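Local coordinates for protein AGR_L_2016p (Agrobacterium tumefaciens, PDB 2GVH) that probably hydrolyses acyl-CoA thioesters to free carboxylic acids and coenzyme A, as a thioesterase built from two hotdog-fold domains, at residues B[57-62]-B[105-110]. Sequence-based numbering, arbitrary orientation.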
ATOM      1  N   ARG B  57      -8.763 -10.888  -7.741  1.00 62.41           N
ATOM      2  CA  ARG B  57      -7.707 -11.572  -6.936  1.00 62.66           C
ATOM      3  C   ARG B  57      -8.153 -12.970  -6.449  1.00 64.21           C
ATOM      4  O   ARG B  57      -7.426 -13.961  -6.599  1.00 69.07           O
ATOM      5  CB  ARG B  57      -7.216 -10.719  -5.788  1.00 62.43           C
ATOM      6  CG  ARG B  57      -5.776 -11.057  -5.311  1.00 66.02           C
ATOM      7  CD  ARG B  57      -5.424 -10.356  -3.981  1.00 64.58           C
ATOM      8  NE  ARG B  57      -5.509  -8.932  -4.155  1.00 74.64           N
ATOM      9  CZ  ARG B  57      -5.823  -8.059  -3.206  1.00 77.91           C
ATOM     10  NH1 ARG B  57      -6.094  -8.442  -1.967  1.00 67.15           N
ATOM     11  NH2 ARG B  57      -5.872  -6.774  -3.513  1.00 84.81           N
ATOM     12  N   VAL B  58      -9.357 -13.082  -5.911  1.00 61.01           N
ATOM     13  CA  VAL B  58      -9.750 -14.364  -5.352  1.00 58.69           C
ATOM     14  C   VAL B  58     -10.071 -15.358  -6.471  1.00 59.71           C
ATOM     15  O   VAL B  58      -9.960 -16.578  -6.302  1.00 60.84           O
ATOM     16  CB  VAL B  58     -10.905 -14.207  -4.354  1.00 59.31           C
ATOM     17  CG1 VAL B  58     -12.070 -13.395  -4.973  1.00 55.31           C
ATOM     18  CG2 VAL B  58     -11.348 -15.547  -3.816  1.00 58.36           C
ATOM     19  N   ALA B  59     -10.450 -14.829  -7.622  1.00 58.54           N
ATOM     20  CA  ALA B  59     -10.615 -15.639  -8.800  1.00 59.15           C
ATOM     21  C   ALA B  59      -9.295 -16.267  -9.176  1.00 60.04           C
ATOM     22  O   ALA B  59      -9.204 -17.494  -9.367  1.00 61.09           O
ATOM     23  CB  ALA B  59     -11.122 -14.820  -9.911  1.00 60.78           C
ATOM     24  N   PHE B  60      -8.286 -15.409  -9.271  1.00 59.69           N
ATOM     25  CA  PHE B  60      -6.926 -15.788  -9.558  1.00 61.06           C
ATOM     26  C   PHE B  60      -6.434 -16.923  -8.649  1.00 62.84           C
ATOM     27  O   PHE B  60      -6.041 -18.021  -9.146  1.00 63.72           O
ATOM     28  CB  PHE B  60      -6.014 -14.563  -9.480  1.00 62.20           C
ATOM     29  CG  PHE B  60      -4.557 -14.890  -9.511  1.00 62.55           C
ATOM     30  CD1 PHE B  60      -3.910 -15.127 -10.709  1.00 67.35           C
ATOM     31  CD2 PHE B  60      -3.827 -14.964  -8.340  1.00 67.65           C
ATOM     32  CE1 PHE B  60      -2.557 -15.432 -10.747  1.00 68.83           C
ATOM     33  CE2 PHE B  60      -2.467 -15.275  -8.368  1.00 65.05           C
ATOM     34  CZ  PHE B  60      -1.834 -15.497  -9.571  1.00 65.40           C
ATOM     35  N   ILE B  61      -6.502 -16.679  -7.339  1.00 61.91           N
ATOM     36  CA  ILE B  61      -6.129 -17.683  -6.338  1.00 58.47           C
ATOM     37  C   ILE B  61      -6.874 -19.009  -6.599  1.00 60.21           C
ATOM     38  O   ILE B  61      -6.258 -20.080  -6.602  1.00 60.92           O
ATOM     39  CB  ILE B  61      -6.427 -17.189  -4.931  1.00 57.53           C
ATOM     40  CG1 ILE B  61      -5.614 -15.913  -4.605  1.00 59.70           C
ATOM     41  CG2 ILE B  61      -6.162 -18.275  -3.907  1.00 52.30           C
ATOM     42  CD1 ILE B  61      -6.009 -15.253  -3.271  1.00 52.58           C
ATOM     43  N   ALA B  62      -8.185 -18.935  -6.800  1.00 57.64           N
ATOM     44  CA  ALA B  62      -8.964 -20.151  -7.012  1.00 56.99           C
ATOM     45  C   ALA B  62      -8.421 -20.967  -8.173  1.00 57.99           C
ATOM     46  O   ALA B  62      -8.082 -22.139  -8.004  1.00 59.44           O
ATOM     47  CB  ALA B  62     -10.423 -19.833  -7.241  1.00 54.82           C
ATOM     48  N   LEU B 105     -10.357 -21.622 -17.668  1.00 64.94           N
ATOM     49  CA  LEU B 105     -11.091 -21.917 -16.463  1.00 64.17           C
ATOM     50  C   LEU B 105     -12.105 -20.813 -16.252  1.00 62.92           C
ATOM     51  O   LEU B 105     -11.789 -19.646 -16.322  1.00 62.31           O
ATOM     52  CB  LEU B 105     -10.144 -21.992 -15.278  1.00 63.42           C
ATOM     53  CG  LEU B 105     -10.681 -22.520 -13.957  1.00 62.85           C
ATOM     54  CD1 LEU B 105     -10.993 -24.014 -14.055  1.00 57.92           C
ATOM     55  CD2 LEU B 105      -9.652 -22.258 -12.920  1.00 53.37           C
ATOM     56  N   THR B 106     -13.345 -21.205 -16.013  1.00 63.48           N
ATOM     57  CA  THR B 106     -14.376 -20.246 -15.668  1.00 62.54           C
ATOM     58  C   THR B 106     -14.524 -20.190 -14.160  1.00 61.09           C
ATOM     59  O   THR B 106     -14.690 -21.203 -13.516  1.00 61.08           O
ATOM     60  CB  THR B 106     -15.694 -20.655 -16.314  1.00 60.71           C
ATOM     61  OG1 THR B 106     -15.429 -21.040 -17.663  1.00 66.96           O
ATOM     62  CG2 THR B 106     -16.664 -19.489 -16.309  1.00 61.17           C
ATOM     63  N   VAL B 107     -14.447 -18.999 -13.597  1.00 61.36           N
ATOM     64  CA  VAL B 107     -14.549 -18.874 -12.162  1.00 62.35           C
ATOM     65  C   VAL B 107     -15.678 -17.942 -11.769  1.00 63.27           C
ATOM     66  O   VAL B 107     -15.816 -16.853 -12.294  1.00 63.00           O
ATOM     67  CB  VAL B 107     -13.228 -18.408 -11.534  1.00 61.25           C
ATOM     68  CG1 VAL B 107     -13.340 -18.427 -10.040  1.00 60.62           C
ATOM     69  CG2 VAL B 107     -12.089 -19.320 -11.956  1.00 61.13           C
ATOM     70  N   GLU B 108     -16.503 -18.396 -10.837  1.00 65.34           N
ATOM     71  CA  GLU B 108     -17.645 -17.632 -10.365  1.00 63.97           C
ATOM     72  C   GLU B 108     -17.321 -16.984  -9.049  1.00 63.92           C
ATOM     73  O   GLU B 108     -16.878 -17.653  -8.119  1.00 62.15           O
ATOM     74  CB  GLU B 108     -18.815 -18.571 -10.196  1.00 66.17           C
ATOM     75  CG  GLU B 108     -20.127 -17.926  -9.809  1.00 74.41           C
ATOM     76  CD  GLU B 108     -21.269 -18.938  -9.846  1.00 83.89           C
ATOM     77  OE1 GLU B 108     -21.404 -19.725  -8.881  1.00 81.90           O
ATOM     78  OE2 GLU B 108     -22.001 -18.960 -10.860  1.00 82.64           O
ATOM     79  N   VAL B 109     -17.560 -15.687  -8.963  1.00 64.25           N
ATOM     80  CA  VAL B 109     -17.173 -14.939  -7.782  1.00 64.95           C
ATOM     81  C   VAL B 109     -18.352 -14.183  -7.202  1.00 66.44           C
ATOM     82  O   VAL B 109     -19.048 -13.457  -7.917  1.00 67.56           O
ATOM     83  CB  VAL B 109     -16.051 -13.949  -8.112  1.00 66.33           C
ATOM     84  CG1 VAL B 109     -15.695 -13.064  -6.900  1.00 67.06           C
ATOM     85  CG2 VAL B 109     -14.854 -14.706  -8.584  1.00 63.51           C
ATOM     86  N   GLU B 110     -18.566 -14.340  -5.906  1.00 67.00           N
ATOM     87  CA  GLU B 110     -19.620 -13.630  -5.221  1.00 69.02           C
ATOM     88  C   GLU B 110     -19.005 -12.673  -4.246  1.00 71.05           C
ATOM     89  O   GLU B 110     -18.070 -13.022  -3.534  1.00 72.65           O
ATOM     90  CB  GLU B 110     -20.539 -14.598  -4.474  1.00 70.23           C
ATOM     91  CG  GLU B 110     -21.783 -15.020  -5.225  1.00 70.03           C
TER
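No ring or other flat group lies between Val58, Ala59 and Ala62 of helix 57-62 and Val107 and Val109 of strand 105-110; the interface is aliphatic. The segment's one ring belongs to Phe60, which starts away from the strand and packs edge-to-face with Phe178 of a second subunit. From the sheet, Val109 turns both methyls to the helix: CG2 meets Ala59 CB at 4.0 Å, while CG1 meets Val58 CG1 at 4.1 Å. Val107 works through a single branch. The torsion that sets its CG1 anti to the backbone N (chi1 -174°) brings this methyl to the helix, 4.1 Å from Ala59 CA and 4.3 Å from Ala62 CB, residues about one turn apart. Alanine suits these positions because a lone methyl lets the backbones come close, with Ala59 CA and Val107 CA 6.1 Å apart. Beta-branched valine suits a strand, whereas Glu108, between the two valines, points away and pairs with Arg126. No hydrogen bond crosses; apolar packing alone joins the two short segments, whose N-to-C directions make an angle of 137°, nearer antiparallel than parallel. This is the core of the hotdog fold, in which a curved antiparallel sheet wraps the long helix 49-67.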